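Local coordinates for replication initiation and membrane attachment protein (Geobacillus stearothermophilus 10, PDB 5WTN) that takes part as a tetramer in primosome assembly for initiating DNA replication and forms a complex with a primosomal re-initiation protein, at the interface of chains A and B and the interface of chains A and C. Residues are numbered along the deposited sequence; one frame, centred on the assembly and turned at random. Chains: chain A/B/C, Replication initiation and membrane attachment protein.

Contact 1: the interface of chains A and B. Residues chain A 22, 24, 50, 54; chain B 24, 27-28.
The indole of A:Trp50, on helix 40-55, has A:Leu22 CB over the centre of one face and the guanidinium of B:Arg27 over the other, the two planes 13° apart. B:Glu24 OE1 approaches the rim of the ring at A:Trp50 CZ2 (4.0 Å), from the same side as the arginine. B:Arg27 NE lies 3.5 Å from the centroid of the six-membered ring, and NH2 is 3.3 Å from that of the five-membered ring, so a flat cation rests on a broad pi surface. Although A:Trp50 NE1 and B:Arg27 NH2 are near neighbours, the indole N-H is not directed at NH2, and the pair is a stacked contact. A bend at chi3 (95°) turns the end of the arginine across the indole. A salt bridge from B:Arg27 NH1 to B:Glu24 OE1 (2.8 Å) within chain B probably limits the guanidinium's rotation. Alongside, the long, flexible B:Lys28 forms a long salt bridge from NZ to A:Glu54 OE2 at 3.4 Å. An alanine at A:Trp50 would probably leave the guanidinium of B:Arg27 without its flat support and freer to turn, with a gap beside A:Leu22. Two-fold symmetry repeats the patch; by setting helix 24-38 against helix 40-55, it is likely to help hold a subunit pair together within the tetramer.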
ATOM      1  N   LEU A  22      -4.949   0.994   8.453  1.00 29.78           N
ATOM      2  CA  LEU A  22      -3.586   1.392   8.688  1.00 33.53           C
ATOM      3  C   LEU A  22      -2.927   1.310   7.306  1.00 34.85           C
ATOM      4  O   LEU A  22      -2.999   0.270   6.656  1.00 37.46           O
ATOM      5  CB  LEU A  22      -2.976   0.441   9.746  1.00 32.26           C
ATOM      6  CG  LEU A  22      -4.019   0.044  10.851  1.00 37.40           C
ATOM      7  CD1 LEU A  22      -3.660  -1.124  11.833  1.00 25.67           C
ATOM      8  CD2 LEU A  22      -4.469   1.254  11.673  1.00 31.19           C
ATOM      9  N   GLU A  24       0.350   2.393   4.261  1.00 36.72           N
ATOM     10  CA  GLU A  24       1.781   2.569   4.056  1.00 40.43           C
ATOM     11  C   GLU A  24       2.328   3.767   4.823  1.00 35.58           C
ATOM     12  O   GLU A  24       3.232   3.623   5.647  1.00 35.54           O
ATOM     13  CB  GLU A  24       2.093   2.715   2.565  1.00 51.02           C
ATOM     14  CG  GLU A  24       3.561   2.528   2.217  1.00 52.99           C
ATOM     15  CD  GLU A  24       3.765   1.623   1.018  1.00 55.46           C
ATOM     16  OE1 GLU A  24       2.763   1.258   0.369  1.00 52.39           O
ATOM     17  OE2 GLU A  24       4.929   1.276   0.725  1.00 53.66           O
ATOM     18  N   TRP A  50      -1.773  -5.303  13.966  1.00 12.05           N
ATOM     19  CA  TRP A  50      -2.268  -4.928  12.642  1.00 12.89           C
ATOM     20  C   TRP A  50      -2.420  -6.157  11.753  1.00 12.05           C
ATOM     21  O   TRP A  50      -3.442  -6.312  11.089  1.00 12.53           O
ATOM     22  CB  TRP A  50      -1.304  -3.893  12.049  1.00 13.88           C
ATOM     23  CG  TRP A  50      -1.527  -3.418  10.618  1.00 25.07           C
ATOM     24  CD1 TRP A  50      -2.565  -3.729   9.780  1.00 28.40           C
ATOM     25  CD2 TRP A  50      -0.672  -2.519   9.875  1.00 29.90           C
ATOM     26  NE1 TRP A  50      -2.403  -3.084   8.566  1.00 33.82           N
ATOM     27  CE2 TRP A  50      -1.248  -2.341   8.602  1.00 33.61           C
ATOM     28  CE3 TRP A  50       0.522  -1.846  10.172  1.00 26.33           C
ATOM     29  CZ2 TRP A  50      -0.659  -1.523   7.619  1.00 38.66           C
ATOM     30  CZ3 TRP A  50       1.104  -1.033   9.203  1.00 30.64           C
ATOM     31  CH2 TRP A  50       0.514  -0.878   7.941  1.00 34.83           C
ATOM     32  N   GLU A  54      -6.299  -8.615  10.389  1.00 15.18           N
ATOM     33  CA  GLU A  54      -6.718  -9.280   9.160  1.00 15.98           C
ATOM     34  C   GLU A  54      -6.817 -10.799   9.310  1.00 16.59           C
ATOM     35  O   GLU A  54      -7.755 -11.417   8.808  1.00 16.48           O
ATOM     36  CB  GLU A  54      -5.767  -8.930   8.012  1.00 16.95           C
ATOM     37  CG  GLU A  54      -5.832  -7.476   7.573  1.00 21.92           C
ATOM     38  CD  GLU A  54      -5.587  -7.305   6.087  1.00 29.45           C
ATOM     39  OE1 GLU A  54      -6.248  -8.003   5.290  1.00 31.88           O
ATOM     40  OE2 GLU A  54      -4.733  -6.473   5.716  1.00 33.58           O
TER
ATOM     41  N   GLU B  24       2.698  -4.298   0.555  1.00 38.24           N
ATOM     42  CA  GLU B  24       1.803  -4.732   1.631  1.00 37.75           C
ATOM     43  C   GLU B  24       1.713  -6.231   1.901  1.00 35.73           C
ATOM     44  O   GLU B  24       1.795  -6.637   3.050  1.00 36.17           O
ATOM     45  CB  GLU B  24       0.405  -4.124   1.490  1.00 43.80           C
ATOM     46  CG  GLU B  24       0.375  -2.600   1.765  1.00 62.12           C
ATOM     47  CD  GLU B  24       0.189  -2.238   3.244  1.00 56.35           C
ATOM     48  OE1 GLU B  24      -0.940  -2.471   3.752  1.00 45.97           O
ATOM     49  OE2 GLU B  24       1.151  -1.707   3.879  1.00 49.56           O
ATOM     50  N   ARG B  27       4.588  -7.224   3.960  1.00 23.41           N
ATOM     51  CA  ARG B  27       4.491  -6.895   5.375  1.00 23.62           C
ATOM     52  C   ARG B  27       3.710  -7.976   6.130  1.00 19.95           C
ATOM     53  O   ARG B  27       4.153  -8.465   7.157  1.00 16.78           O
ATOM     54  CB  ARG B  27       3.817  -5.531   5.540  1.00 27.45           C
ATOM     55  CG  ARG B  27       3.707  -5.033   6.975  1.00 26.42           C
ATOM     56  CD  ARG B  27       2.611  -3.991   7.091  1.00 25.77           C
ATOM     57  NE  ARG B  27       1.361  -4.599   7.520  1.00 28.77           N
ATOM     58  CZ  ARG B  27       0.285  -4.738   6.761  1.00 27.76           C
ATOM     59  NH1 ARG B  27       0.302  -4.306   5.521  1.00 35.41           N
ATOM     60  NH2 ARG B  27      -0.813  -5.316   7.244  1.00 30.05           N
ATOM     61  N   LYS B  28       2.584  -8.382   5.556  1.00 21.35           N
ATOM     62  CA  LYS B  28       1.778  -9.458   6.114  1.00 19.53           C
ATOM     63  C   LYS B  28       2.507 -10.803   6.109  1.00 20.05           C
ATOM     64  O   LYS B  28       2.297 -11.624   7.002  1.00 19.02           O
ATOM     65  CB  LYS B  28       0.452  -9.580   5.359  1.00 20.13           C
ATOM     66  CG  LYS B  28      -0.331  -8.280   5.266  1.00 23.95           C
ATOM     67  CD  LYS B  28      -1.728  -8.516   4.716  1.00 26.07           C
ATOM     68  CE  LYS B  28      -2.207  -7.327   3.899  1.00 24.97           C
ATOM     69  NZ  LYS B  28      -3.240  -7.719   2.900  1.00 27.64           N
TER

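Contact 2: the interface of chains A and C. Residues chain A 199, 232, 235-236, 263, 267; chain C 120-123.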
ATOM      1  N   TYR A 199     -16.012  19.529  -1.377  1.00 37.07           N
ATOM      2  CA  TYR A 199     -16.626  20.175  -2.520  1.00 31.58           C
ATOM      3  C   TYR A 199     -17.355  21.417  -1.999  1.00 38.55           C
ATOM      4  O   TYR A 199     -17.666  21.494  -0.795  1.00 37.77           O
ATOM      5  CB  TYR A 199     -17.540  19.219  -3.309  1.00 25.70           C
ATOM      6  CG  TYR A 199     -18.818  18.788  -2.626  1.00 25.95           C
ATOM      7  CD1 TYR A 199     -19.869  19.672  -2.455  1.00 27.40           C
ATOM      8  CD2 TYR A 199     -18.996  17.477  -2.201  1.00 24.54           C
ATOM      9  CE1 TYR A 199     -21.048  19.281  -1.843  1.00 27.34           C
ATOM     10  CE2 TYR A 199     -20.180  17.073  -1.597  1.00 21.18           C
ATOM     11  CZ  TYR A 199     -21.201  17.984  -1.417  1.00 22.42           C
ATOM     12  OH  TYR A 199     -22.380  17.608  -0.808  1.00 21.27           O
ATOM     13  N   ALA A 232     -25.709  23.313   5.132  1.00 36.67           N
ATOM     14  CA  ALA A 232     -26.634  22.196   4.996  1.00 30.83           C
ATOM     15  C   ALA A 232     -27.832  22.588   4.150  1.00 30.51           C
ATOM     16  O   ALA A 232     -28.301  21.822   3.298  1.00 30.67           O
ATOM     17  CB  ALA A 232     -27.087  21.742   6.357  1.00 32.60           C
ATOM     18  N   LYS A 235     -27.003  22.549   0.454  1.00 30.34           N
ATOM     19  CA  LYS A 235     -26.932  21.230  -0.165  1.00 27.90           C
ATOM     20  C   LYS A 235     -28.324  20.687  -0.357  1.00 28.14           C
ATOM     21  O   LYS A 235     -28.610  20.044  -1.364  1.00 28.38           O
ATOM     22  CB  LYS A 235     -26.111  20.259   0.682  1.00 27.01           C
ATOM     23  CG  LYS A 235     -24.759  20.787   1.114  1.00 27.98           C
ATOM     24  CD  LYS A 235     -23.803  19.638   1.402  1.00 28.93           C
ATOM     25  CE  LYS A 235     -22.422  20.130   1.828  1.00 33.38           C
ATOM     26  NZ  LYS A 235     -21.646  19.025   2.464  1.00 33.23           N
ATOM     27  N   LEU A 236     -29.191  20.948   0.614  1.00 29.37           N
ATOM     28  CA  LEU A 236     -30.550  20.436   0.557  1.00 29.10           C
ATOM     29  C   LEU A 236     -31.325  21.095  -0.588  1.00 29.65           C
ATOM     30  O   LEU A 236     -31.975  20.420  -1.398  1.00 27.28           O
ATOM     31  CB  LEU A 236     -31.230  20.653   1.897  1.00 27.34           C
ATOM     32  CG  LEU A 236     -30.683  19.681   2.942  1.00 28.90           C
ATOM     33  CD1 LEU A 236     -31.215  20.000   4.340  1.00 26.80           C
ATOM     34  CD2 LEU A 236     -31.023  18.253   2.533  1.00 25.39           C
ATOM     35  N   ILE A 263     -29.735  19.596  12.142  1.00 38.50           N
ATOM     36  CA  ILE A 263     -29.524  19.359  10.728  1.00 35.42           C
ATOM     37  C   ILE A 263     -30.008  17.977  10.319  1.00 37.20           C
ATOM     38  O   ILE A 263     -30.560  17.805   9.231  1.00 37.71           O
ATOM     39  CB  ILE A 263     -28.052  19.554  10.366  1.00 34.98           C
ATOM     40  CG1 ILE A 263     -27.657  21.017  10.589  1.00 35.90           C
ATOM     41  CG2 ILE A 263     -27.798  19.158   8.937  1.00 34.10           C
ATOM     42  CD1 ILE A 263     -26.227  21.332  10.226  1.00 37.33           C
ATOM     43  N   ARG A 267     -32.642  17.496   7.430  1.00 32.43           N
ATOM     44  CA  ARG A 267     -32.396  16.553   6.342  1.00 32.06           C
ATOM     45  C   ARG A 267     -33.587  15.634   6.100  1.00 34.47           C
ATOM     46  O   ARG A 267     -33.982  15.425   4.955  1.00 36.30           O
ATOM     47  CB  ARG A 267     -31.114  15.728   6.586  1.00 35.95           C
ATOM     48  CG  ARG A 267     -29.799  16.521   6.395  1.00 33.27           C
ATOM     49  CD  ARG A 267     -28.514  15.689   6.611  1.00 33.27           C
ATOM     50  NE  ARG A 267     -28.399  14.506   5.743  1.00 33.47           N
ATOM     51  CZ  ARG A 267     -27.312  13.732   5.673  1.00 32.10           C
ATOM     52  NH1 ARG A 267     -26.243  14.032   6.408  1.00 28.58           N
ATOM     53  NH2 ARG A 267     -27.280  12.665   4.865  1.00 30.08           N
TER
ATOM     54  N   ARG C 120     -21.897  10.189   5.055  1.00 12.72           N
ATOM     55  CA  ARG C 120     -22.572  11.166   5.895  1.00 17.25           C
ATOM     56  C   ARG C 120     -23.016  12.387   5.127  1.00 17.23           C
ATOM     57  O   ARG C 120     -23.917  13.114   5.555  1.00 17.75           O
ATOM     58  CB  ARG C 120     -21.710  11.567   7.083  1.00 20.67           C
ATOM     59  CG  ARG C 120     -22.021  10.725   8.302  1.00 30.68           C
ATOM     60  CD  ARG C 120     -21.991  11.554   9.562  1.00 42.25           C
ATOM     61  NE  ARG C 120     -20.690  12.198   9.699  1.00 58.61           N
ATOM     62  CZ  ARG C 120     -19.639  11.634  10.288  1.00 55.48           C
ATOM     63  NH1 ARG C 120     -19.754  10.406  10.811  1.00 43.52           N
ATOM     64  NH2 ARG C 120     -18.483  12.298  10.354  1.00 47.92           N
ATOM     65  N   ASP C 121     -22.378  12.600   3.985  1.00 15.88           N
ATOM     66  CA  ASP C 121     -22.717  13.719   3.133  1.00 16.38           C
ATOM     67  C   ASP C 121     -24.104  13.578   2.515  1.00 16.60           C
ATOM     68  O   ASP C 121     -24.426  12.520   1.963  1.00 15.37           O
ATOM     69  CB  ASP C 121     -21.686  13.874   2.027  1.00 13.48           C
ATOM     70  CG  ASP C 121     -21.882  15.141   1.249  1.00 14.36           C
ATOM     71  OD1 ASP C 121     -22.505  15.081   0.162  1.00 14.81           O
ATOM     72  OD2 ASP C 121     -21.454  16.205   1.750  1.00 14.94           O
ATOM     73  N   GLU C 122     -24.888  14.658   2.601  1.00 15.02           N
ATOM     74  CA  GLU C 122     -26.229  14.747   2.025  1.00 19.42           C
ATOM     75  C   GLU C 122     -26.307  14.348   0.544  1.00 18.83           C
ATOM     76  O   GLU C 122     -27.060  13.439   0.178  1.00 17.27           O
ATOM     77  CB  GLU C 122     -26.781  16.184   2.174  1.00 23.74           C
ATOM     78  CG  GLU C 122     -27.001  16.706   3.611  1.00 27.52           C
ATOM     79  CD  GLU C 122     -25.722  17.232   4.268  1.00 32.11           C
ATOM     80  OE1 GLU C 122     -24.615  16.727   3.919  1.00 26.97           O
ATOM     81  OE2 GLU C 122     -25.821  18.147   5.130  1.00 27.38           O
ATOM     82  N   MET C 123     -25.532  15.014  -0.306  1.00 16.11           N
ATOM     83  CA  MET C 123     -25.719  14.823  -1.727  1.00 14.33           C
ATOM     84  C   MET C 123     -25.075  13.544  -2.235  1.00 15.03           C
ATOM     85  O   MET C 123     -25.719  12.804  -2.986  1.00 14.24           O
ATOM     86  CB  MET C 123     -25.264  16.054  -2.497  1.00 13.16           C
ATOM     87  CG  MET C 123     -25.785  17.334  -1.906  1.00 14.22           C
ATOM     88  SD  MET C 123     -25.696  18.722  -3.012  1.00  8.84           S
ATOM     89  CE  MET C 123     -24.075  18.477  -3.731  1.00 12.97           C
TER
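At C:Asp121 the backbone is extended (phi/psi -68/132°) between helices 115-120 and 122-143, bringing the C:Arg120 carbonyl to A:Arg267 and the C:Asp121 carboxylate to A:Tyr199. In this primosomal DnaB, a member of the DnaB/DnaD family, this helix junction of chain C meets helices 227-240 and 263-278 from the C-terminal part of chain A. A:Arg267 NH1 gives a hydrogen bond to C:Arg120 O (2.6 Å); the acceptor is met nearly along its C=O axis but is tilted from the guanidinium plane. The face of that guanidinium lies over C:Glu122 CG, and the C:Glu122 carboxylate is stacked on it, the two planes 17° apart. C:Glu122 OE1 stays 4.0 Å from A:Arg267 NH1, a distance at which opposite charges would still attract. A:Tyr199 and C:Asp121 meet tip to tip: the phenol OH donates to the syn lone pair of OD1 at 2.7 Å. That oxygen lies at the ring's edge, in plane, while the carboxylate stands nearly perpendicular to the ring; A:Tyr199 OH is also 3.1 Å from C:Asp121 OD2. C:Asp121 OD2 receives A:Lys235 NZ at 2.9 Å in a salt bridge, reached by an extended lysine chain. Flexible C:Met123 fills in beside them, its CE 3.7 Å from A:Tyr199 CE1.

Contact 3: the interface of chains A and B. Residues chain A 36-39, 131; chain B 68-71.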
ATOM      1  N   PRO A  36      11.546   5.840  17.624  1.00 15.81           N
ATOM      2  CA  PRO A  36      12.529   6.376  18.581  1.00 15.70           C
ATOM      3  C   PRO A  36      11.948   6.649  19.977  1.00 16.97           C
ATOM      4  O   PRO A  36      12.662   6.532  20.971  1.00 20.59           O
ATOM      5  CB  PRO A  36      12.969   7.675  17.926  1.00 14.41           C
ATOM      6  CG  PRO A  36      12.856   7.385  16.473  1.00 16.72           C
ATOM      7  CD  PRO A  36      11.609   6.550  16.333  1.00 14.02           C
ATOM      8  N   LEU A  37      10.671   6.996  20.061  1.00 13.64           N
ATOM      9  CA  LEU A  37      10.079   7.240  21.353  1.00 10.83           C
ATOM     10  C   LEU A  37       9.716   5.949  22.106  1.00 14.10           C
ATOM     11  O   LEU A  37      10.032   5.823  23.287  1.00 18.08           O
ATOM     12  CB  LEU A  37       8.879   8.180  21.223  1.00 12.61           C
ATOM     13  CG  LEU A  37       9.179   9.593  20.677  1.00 13.29           C
ATOM     14  CD1 LEU A  37       8.005  10.542  20.917  1.00 11.77           C
ATOM     15  CD2 LEU A  37      10.453  10.169  21.258  1.00 10.03           C
ATOM     16  N   ILE A  38       9.039   5.005  21.449  1.00 12.90           N
ATOM     17  CA  ILE A  38       8.511   3.833  22.155  1.00 11.11           C
ATOM     18  C   ILE A  38       9.395   2.579  22.117  1.00 13.86           C
ATOM     19  O   ILE A  38       9.188   1.613  22.899  1.00 13.33           O
ATOM     20  CB  ILE A  38       7.113   3.467  21.635  1.00 11.30           C
ATOM     21  CG1 ILE A  38       7.186   2.947  20.200  1.00 10.65           C
ATOM     22  CG2 ILE A  38       6.183   4.675  21.715  1.00 11.55           C
ATOM     23  CD1 ILE A  38       5.845   2.440  19.683  1.00  9.24           C
ATOM     24  N   GLY A  39      10.382   2.607  21.223  1.00 11.83           N
ATOM     25  CA  GLY A  39      11.327   1.524  21.069  1.00  9.31           C
ATOM     26  C   GLY A  39      10.884   0.488  20.059  1.00 11.24           C
ATOM     27  O   GLY A  39       9.702   0.399  19.719  1.00 10.28           O
ATOM     28  N   GLN A 131      15.821  12.523  21.419  1.00 21.25           N
ATOM     29  CA  GLN A 131      16.135  11.099  21.299  1.00 22.02           C
ATOM     30  C   GLN A 131      16.786  10.718  19.971  1.00 21.62           C
ATOM     31  O   GLN A 131      17.384   9.649  19.847  1.00 24.73           O
ATOM     32  CB  GLN A 131      14.875  10.258  21.520  1.00 19.38           C
ATOM     33  CG  GLN A 131      14.983   8.830  21.008  1.00 22.92           C
ATOM     34  CD  GLN A 131      15.695   7.914  21.983  1.00 29.00           C
ATOM     35  OE1 GLN A 131      16.325   6.935  21.585  1.00 25.66           O
ATOM     36  NE2 GLN A 131      15.597   8.228  23.270  1.00 29.92           N
TER
ATOM     37  N   ALA B  68      19.588   4.972  17.662  1.00 24.25           N
ATOM     38  CA  ALA B  68      18.648   6.005  18.081  1.00 23.78           C
ATOM     39  C   ALA B  68      17.203   5.767  17.614  1.00 23.91           C
ATOM     40  O   ALA B  68      16.248   6.016  18.364  1.00 22.04           O
ATOM     41  CB  ALA B  68      19.136   7.381  17.619  1.00 20.47           C
ATOM     42  N   LEU B  69      17.057   5.325  16.363  1.00 22.80           N
ATOM     43  CA  LEU B  69      15.745   5.143  15.754  1.00 20.67           C
ATOM     44  C   LEU B  69      15.055   3.965  16.396  1.00 20.39           C
ATOM     45  O   LEU B  69      13.846   4.004  16.631  1.00 19.09           O
ATOM     46  CB  LEU B  69      15.862   4.877  14.254  1.00 21.71           C
ATOM     47  CG  LEU B  69      16.293   5.994  13.310  1.00 21.37           C
ATOM     48  CD1 LEU B  69      16.677   5.407  11.958  1.00 21.00           C
ATOM     49  CD2 LEU B  69      15.170   7.002  13.152  1.00 19.55           C
ATOM     50  N   MET B  70      15.820   2.913  16.676  1.00 20.59           N
ATOM     51  CA  MET B  70      15.254   1.740  17.322  1.00 19.81           C
ATOM     52  C   MET B  70      15.233   1.863  18.853  1.00 22.21           C
ATOM     53  O   MET B  70      14.474   1.155  19.538  1.00 21.78           O
ATOM     54  CB  MET B  70      15.976   0.476  16.852  1.00 18.03           C
ATOM     55  CG  MET B  70      16.005   0.360  15.348  1.00 15.87           C
ATOM     56  SD  MET B  70      16.616  -1.188  14.778  1.00  5.88           S
ATOM     57  CE  MET B  70      15.200  -2.169  15.112  1.00 12.89           C
ATOM     58  N   GLN B  71      16.009   2.807  19.377  1.00 23.64           N
ATOM     59  CA  GLN B  71      16.184   2.948  20.823  1.00 24.43           C
ATOM     60  C   GLN B  71      16.626   1.618  21.439  1.00 21.92           C
ATOM     61  O   GLN B  71      16.199   1.232  22.513  1.00 22.22           O
ATOM     62  CB  GLN B  71      14.926   3.474  21.504  1.00 20.82           C
ATOM     63  CG  GLN B  71      15.241   4.300  22.737  1.00 26.34           C
ATOM     64  CD  GLN B  71      14.078   4.392  23.702  1.00 28.78           C
ATOM     65  OE1 GLN B  71      13.100   3.644  23.599  1.00 26.57           O
ATOM     66  NE2 GLN B  71      14.184   5.308  24.661  1.00 34.94           N
TER
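Apolar and van der Waals contact carries much of this patch, where the pyrrolidine ring of A:Pro36 sits against the end of helix 64-70 of chain B. A:Pro36 CG lies 3.7 Å from B:Leu69 CA, and CD is 3.4 Å from B:Leu69 O; proline has no N-H, so its nitrogen beside that carbonyl makes no hydrogen bond. A:Gly39, just after helix 24-38, readily takes the positive phi seen here and lets the B:Met70 carbonyl come close, O to CA 3.5 Å, where a side chain might crowd it. Among the polar groups, the side chains of A:Gln131 and B:Gln71 run across one another, their amide planes 87° apart. B:Gln71 follows the helix in a left-handed conformation (phi/psi 54/40°), and its extended chain runs between A:Gln131 and the A:Pro36 carbonyl. As modelled, A:Gln131 OE1 faces B:Ala68 O at 3.4 Å and its NE2 faces B:Gln71 NE2 at 3.5 Å, like meeting like. Turning the A:Gln131 amide over could put a donor beside the carbonyl, a choice hard to settle at this resolution. Long, neutral amides suit this seam because they bring bulk and polarity without a charge to compensate. The patch, with its two-fold twin, extends the A–B interface by fitting a helix end of one subunit beside that of another.

Contacts 1 and 3 belong to the same A–B interface, their C-alpha centres about 21 Å apart, and both draw on helix 24-38: its beginning serves contact 1 and its end contact 3. The C-alpha centre of contact 2 lies about 34 Å from that of contact 1 and about 45 Å from that of contact 3; it joins chain A to chain C through the C-terminal part of A. The helix that starts at residue 122 nevertheless appears twice, its first residues in chain C at contact 2 and A:Gln131 at contact 3. Each subunit thus appears to use separate surfaces for different neighbours, which, with the two-fold twins, probably allows four copies to assemble.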